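Local coordinates for DUF4847 domain-containing protein (Bacteroides vulgatus, PDB 4ZGF), which is of unknown function but binds calcium ions, belongs to the DUF4847 family of the calycin clan and probably has a lipocalin-like fold, at residues A[13-17]-A[28-32]; A[52-57]-A[68-72]. All coordinates share one frame; numbering follows the deposited sequence. Where two conformers were deposited one is given.

Contact 1. Residues A[13-17]-A[28-32]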
loop_
_atom_site.group_PDB
_atom_site.type_symbol
_atom_site.label_atom_id
_atom_site.label_comp_id
_atom_site.label_asym_id
_atom_site.label_seq_id
_atom_site.Cartn_x
_atom_site.Cartn_y
_atom_site.Cartn_z
ATOM N N VAL A 13 -3.903 -3.703 2.864
ATOM C CA VAL A 13 -3.184 -2.563 3.445
ATOM C C VAL A 13 -3.101 -2.682 4.975
ATOM O O VAL A 13 -4.067 -2.954 5.678
ATOM C CB VAL A 13 -3.887 -1.245 3.070
ATOM C CG1 VAL A 13 -3.322 -0.069 3.835
ATOM C CG2 VAL A 13 -3.744 -0.998 1.587
ATOM N N VAL A 14 -1.875 -2.433 5.450
ATOM C CA VAL A 14 -1.592 -2.265 6.883
ATOM C C VAL A 14 -1.675 -0.784 7.242
ATOM O O VAL A 14 -2.501 -0.381 8.068
ATOM C CB VAL A 14 -0.241 -2.897 7.262
ATOM C CG1 VAL A 14 0.084 -2.641 8.730
ATOM C CG2 VAL A 14 -0.235 -4.378 6.953
ATOM N N ASP A 15 -0.813 0.056 6.653
ATOM C CA ASP A 15 -0.855 1.510 6.915
ATOM C C ASP A 15 0.053 2.181 5.891
ATOM O O ASP A 15 0.763 1.523 5.102
ATOM C CB ASP A 15 -0.380 1.819 8.368
ATOM C CG ASP A 15 -1.004 3.050 9.024
ATOM O OD1 ASP A 15 -1.436 3.974 8.303
ATOM O OD2 ASP A 15 -0.999 3.069 10.285
ATOM N N PHE A 16 -0.020 3.504 5.940
ATOM C CA PHE A 16 0.922 4.407 5.262
ATOM C C PHE A 16 1.942 4.830 6.287
ATOM O O PHE A 16 1.582 5.117 7.422
ATOM C CB PHE A 16 0.162 5.622 4.726
ATOM C CG PHE A 16 -0.864 5.305 3.667
ATOM C CD1 PHE A 16 -2.142 4.907 4.017
ATOM C CD2 PHE A 16 -0.574 5.437 2.310
ATOM C CE1 PHE A 16 -3.108 4.618 3.052
ATOM C CE2 PHE A 16 -1.538 5.176 1.344
ATOM C CZ PHE A 16 -2.792 4.779 1.714
ATOM N N TYR A 17 3.220 4.863 5.915
ATOM C CA TYR A 17 4.293 5.128 6.853
ATOM C C TYR A 17 5.058 6.369 6.434
ATOM O O TYR A 17 5.352 6.565 5.246
ATOM C CB TYR A 17 5.257 3.930 6.918
ATOM C CG TYR A 17 4.633 2.721 7.609
ATOM C CD1 TYR A 17 3.640 1.983 7.000
ATOM C CD2 TYR A 17 5.029 2.343 8.880
ATOM C CE1 TYR A 17 3.039 0.915 7.627
ATOM C CE2 TYR A 17 4.463 1.250 9.520
ATOM C CZ TYR A 17 3.460 0.549 8.903
ATOM O OH TYR A 17 2.822 -0.521 9.491
ATOM N N GLU A 28 6.913 5.536 10.636
ATOM C CA GLU A 28 5.838 5.845 11.565
ATOM C C GLU A 28 4.496 5.547 10.908
ATOM O O GLU A 28 4.195 6.146 9.873
ATOM C CB GLU A 28 5.896 7.314 11.997
ATOM C CG GLU A 28 4.842 7.684 13.055
ATOM C CD GLU A 28 4.786 9.153 13.469
ATOM O OE1 GLU A 28 5.723 9.939 13.177
ATOM O OE2 GLU A 28 3.780 9.523 14.131
ATOM N N PRO A 29 3.686 4.652 11.471
ATOM C CA PRO A 29 2.405 4.285 10.830
ATOM C C PRO A 29 1.384 5.392 11.029
ATOM O O PRO A 29 0.968 5.679 12.144
ATOM C CB PRO A 29 2.006 3.000 11.569
ATOM C CG PRO A 29 2.615 3.163 12.941
ATOM C CD PRO A 29 3.919 3.883 12.716
ATOM N N LYS A 30 0.943 6.019 9.928
ATOM C CA LYS A 30 0.151 7.234 9.966
ATOM C C LYS A 30 -1.188 7.048 10.681
ATOM O O LYS A 30 -1.513 7.830 11.588
ATOM C CB LYS A 30 -0.091 7.695 8.517
ATOM C CG LYS A 30 -0.974 8.913 8.418
ATOM C CD LYS A 30 -1.137 9.399 6.976
ATOM C CE LYS A 30 -2.101 10.559 6.889
ATOM N NZ LYS A 30 -2.192 11.052 5.486
ATOM N N TYR A 31 -1.994 6.091 10.230
ATOM C CA TYR A 31 -3.358 6.003 10.767
ATOM C C TYR A 31 -3.401 5.289 12.109
ATOM O O TYR A 31 -4.232 5.639 12.947
ATOM C CB TYR A 31 -4.302 5.427 9.706
ATOM C CG TYR A 31 -4.489 6.418 8.571
ATOM C CD1 TYR A 31 -5.199 7.580 8.801
ATOM C CD2 TYR A 31 -3.924 6.227 7.319
ATOM C CE1 TYR A 31 -5.383 8.525 7.803
ATOM C CE2 TYR A 31 -4.096 7.161 6.300
ATOM C CZ TYR A 31 -4.828 8.310 6.546
ATOM O OH TYR A 31 -5.012 9.288 5.588
ATOM N N ASN A 32 -2.492 4.329 12.352
ATOM C CA ASN A 32 -2.402 3.775 13.698
ATOM C C ASN A 32 -1.938 4.848 14.691
ATOM O O ASN A 32 -2.450 4.900 15.816
ATOM C CB ASN A 32 -1.498 2.553 13.712
ATOM C CG ASN A 32 -2.204 1.327 13.162
ATOM O OD1 ASN A 32 -3.010 0.690 13.875
ATOM N ND2 ASN A 32 -1.942 0.988 11.917
HETATM O O HOH W 1 -3.206 -1.245 10.507
#

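Contact 2. Residues A[52-57]-A[68-72]. With ACT (acetate ion), chain J.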
loop_
_atom_site.group_PDB
_atom_site.type_symbol
_atom_site.label_atom_id
_atom_site.label_comp_id
_atom_site.label_asym_id
_atom_site.label_seq_id
_atom_site.Cartn_x
_atom_site.Cartn_y
_atom_site.Cartn_z
ATOM N N ILE A 52 -11.538 1.993 7.105
ATOM C CA ILE A 52 -11.618 2.195 5.650
ATOM C C ILE A 52 -10.417 1.555 4.924
ATOM O O ILE A 52 -10.572 0.739 4.011
ATOM C CB ILE A 52 -11.756 3.682 5.296
ATOM C CG1 ILE A 52 -13.135 4.191 5.737
ATOM C CG2 ILE A 52 -11.521 3.911 3.810
ATOM C CD1 ILE A 52 -13.288 5.690 5.765
ATOM N N ILE A 53 -9.198 1.927 5.337
ATOM C CA ILE A 53 -8.034 1.493 4.548
ATOM C C ILE A 53 -7.764 0.005 4.718
ATOM O O ILE A 53 -7.174 -0.626 3.842
ATOM C CB ILE A 53 -6.764 2.326 4.826
ATOM C CG1 ILE A 53 -6.163 2.034 6.198
ATOM C CG2 ILE A 53 -7.050 3.792 4.546
ATOM C CD1 ILE A 53 -4.849 2.746 6.480
ATOM N N HIS A 54 -8.222 -0.590 5.837
ATOM C CA HIS A 54 -8.078 -2.023 5.977
ATOM C C HIS A 54 -8.874 -2.808 4.931
ATOM O O HIS A 54 -8.547 -3.966 4.655
ATOM C CB HIS A 54 -8.465 -2.488 7.372
ATOM C CG HIS A 54 -7.506 -2.065 8.423
ATOM N ND1 HIS A 54 -7.873 -2.062 9.748
ATOM C CD2 HIS A 54 -6.208 -1.696 8.386
ATOM C CE1 HIS A 54 -6.848 -1.705 10.491
ATOM N NE2 HIS A 54 -5.824 -1.471 9.705
ATOM N N GLY A 55 -9.904 -2.179 4.359
ATOM C CA GLY A 55 -10.629 -2.774 3.251
ATOM C C GLY A 55 -9.916 -2.711 1.914
ATOM O O GLY A 55 -10.428 -3.259 0.928
ATOM N N PHE A 56 -8.767 -2.052 1.841
ATOM C CA PHE A 56 -8.053 -1.884 0.573
ATOM C C PHE A 56 -7.133 -3.076 0.338
ATOM O O PHE A 56 -6.338 -3.453 1.202
ATOM C CB PHE A 56 -7.213 -0.602 0.577
ATOM C CG PHE A 56 -7.972 0.696 0.624
ATOM C CD1 PHE A 56 -9.342 0.779 0.734
ATOM C CD2 PHE A 56 -7.264 1.889 0.527
ATOM C CE1 PHE A 56 -9.980 2.005 0.770
ATOM C CE2 PHE A 56 -7.913 3.101 0.531
ATOM C CZ PHE A 56 -9.281 3.172 0.637
ATOM N N ASN A 57 -7.229 -3.665 -0.858
ATOM C CA ASN A 57 -6.389 -4.809 -1.186
ATOM C C ASN A 57 -6.085 -4.809 -2.690
ATOM O O ASN A 57 -6.779 -4.168 -3.491
ATOM C CB ASN A 57 -7.018 -6.125 -0.679
ATOM C CG ASN A 57 -8.377 -6.411 -1.252
ATOM O OD1 ASN A 57 -8.497 -6.934 -2.348
ATOM N ND2 ASN A 57 -9.410 -6.043 -0.550
ATOM N N GLY A 68 -7.669 -4.832 -7.816
ATOM C CA GLY A 68 -7.752 -4.566 -6.372
ATOM C C GLY A 68 -9.077 -3.949 -6.052
ATOM O O GLY A 68 -9.932 -3.724 -6.932
ATOM N N SER A 69 -9.274 -3.644 -4.774
ATOM C CA SER A 69 -10.542 -3.130 -4.273
ATOM C C SER A 69 -10.284 -2.017 -3.284
ATOM O O SER A 69 -9.534 -2.219 -2.331
ATOM C CB SER A 69 -11.297 -4.263 -3.608
ATOM O OG SER A 69 -12.591 -3.840 -3.233
ATOM N N ILE A 70 -10.898 -0.853 -3.529
ATOM C CA ILE A 70 -10.807 0.296 -2.628
ATOM C C ILE A 70 -12.219 0.892 -2.482
ATOM O O ILE A 70 -13.207 0.216 -2.804
ATOM C CB ILE A 70 -9.719 1.305 -3.074
ATOM C CG1 ILE A 70 -10.049 1.949 -4.434
ATOM C CG2 ILE A 70 -8.339 0.651 -3.134
ATOM C CD1 ILE A 70 -9.020 2.979 -4.894
ATOM N N GLN A 71 -12.382 2.104 -1.960
ATOM C CA GLN A 71 -13.732 2.596 -1.802
ATOM C C GLN A 71 -14.388 2.703 -3.176
ATOM O O GLN A 71 -13.764 3.095 -4.163
ATOM C CB GLN A 71 -13.759 3.946 -1.088
ATOM C CG GLN A 71 -13.269 3.869 0.343
ATOM C CD GLN A 71 -13.236 5.216 1.046
ATOM O OE1 GLN A 71 -12.278 6.020 0.841
ATOM N NE2 GLN A 71 -14.194 5.492 1.886
ATOM N N ASN A 72 -15.673 2.342 -3.231
ATOM C CA ASN A 72 -16.483 2.443 -4.455
ATOM C C ASN A 72 -16.210 1.450 -5.555
ATOM O O ASN A 72 -16.916 1.465 -6.562
ATOM C CB ASN A 72 -16.492 3.845 -5.069
ATOM C CG ASN A 72 -17.092 4.867 -4.178
ATOM O OD1 ASN A 72 -18.137 4.599 -3.543
ATOM N ND2 ASN A 72 -16.477 6.022 -4.104
HETATM C C ACT J . -10.694 -2.639 11.563
HETATM O O ACT J . -11.846 -3.095 11.836
HETATM O OXT ACT J . -10.390 -2.610 10.455
HETATM C CH3 ACT J . -9.756 -2.162 12.649
HETATM O O HOH W 2 -12.481 -2.711 -0.652
#

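Contact 1. Residues A[13-17]-A[28-32]
The carboxylate of Asp15 takes up two backbone N-H groups in the first turn of helix 30-35. Asp15 OD1 accepts from Tyr31 N at 2.9 Å, through the syn lone pair and nearly straight (167°). Asp15 OD2 accepts from Asn32 N at 2.8 Å, also on the syn side. Each oxygen has a second donor. Phe16 N reaches Asp15 OD1 on the anti side, and Asn32 ND2 meets Asp15 OD2 at 2.8 Å from above the carboxylate plane. Four bonds thus fix the rotation of this buried group. Its negative charge sits at the N-terminal end of the helix, where the helix dipole would probably favour it. A water accepts from Asn32 ND2 and donates to Val14 O.

The main chain adds a straight bond from Lys30 N to Phe16 O, 2.7 Å. The Tyr31 ring swings away from its own carbonyl carbon (chi1 -69°) and stands beside Phe16. Phe16 CD1 meets its edge in plane, 3.8 Å from Tyr31 CE2. Tyr31 OH and Lys30 NZ both go on to Glu104 of helix 100-111. Elsewhere, Pro29 CA lies over one face of the Tyr17 ring, 4.0 Å from its centroid, a CH-pi contact. Val14 and Asp15 both face Gln134 in a classic beta bulge. The whole is an antiparallel beta hairpin, strands 11-21 and 26-29, running into a helix with Pro29 as N-cap residue.

Contact 2. Residues A[52-57]-A[68-72]
Phe56 and Ile70 make the tight part of this contact. The ring of Phe56 turns away from its carbonyl carbon (chi1 -66°), which puts it against Ile70. Ile70 CB sits over one face, 3.9 Å from the ring centroid, and Ile53 CA lies over the opposite face. Gln71 CG meets the ring edge in plane, 3.8 Å from Phe56 CE1. Beyond the ring, Ile52 CG2 packs on the Gln71 amide, 3.5 Å from Gln71 CD. Gln71 OE1 is held by Thr99, and Phe105 of helix 100-111 makes an edge-to-face stack with Phe56.

Next to this packing the chain leaves helix 40-54 and enters an antiparallel sheet. Asn57 and Ser69 form a hydrogen-bonded pair: Asn57 N gives to Ser69 O at 3.1 Å, and Ser69 N gives to Asn57 O at 2.9 Å. This pair belongs to the hairpin of strands 57-60 and 65-70.

The polar side is looser. The side chains of Asn57 and Ser69 come no nearer than 4.0 Å, Asn57 ND2 to Ser69 CB. A water joins the two segments here: it donates to Gly55 O at 2.6 Å and also bonds to Ser69 OG. Asn57 ND2 makes a weak bond to Gly55 O. Farther out, His54 ND1 donates to an acetate, probably from the crystallisation liquor.

In the fold
Contact 1 is complete at residue 32, well before residue 52 begins contact 2. Their centres are 14 Å apart. One curled antiparallel sheet serves both, and in it strand 11-21 pairs with 26-29 and with 57-60. Helix 30-35 of contact 1 is followed by helix 40-54, whose end lies in contact 2. The contacts also touch directly. Val13 N and Phe56 O, 3.0 Å apart, probably form a hydrogen bond, and Tyr31 CD2 packs on Ile53 CD1 at 3.7 Å. The helical excursion between strands 26-29 and 57-60 is therefore tied to the sheet at both ends, consistent with the calycin-like fold of the family.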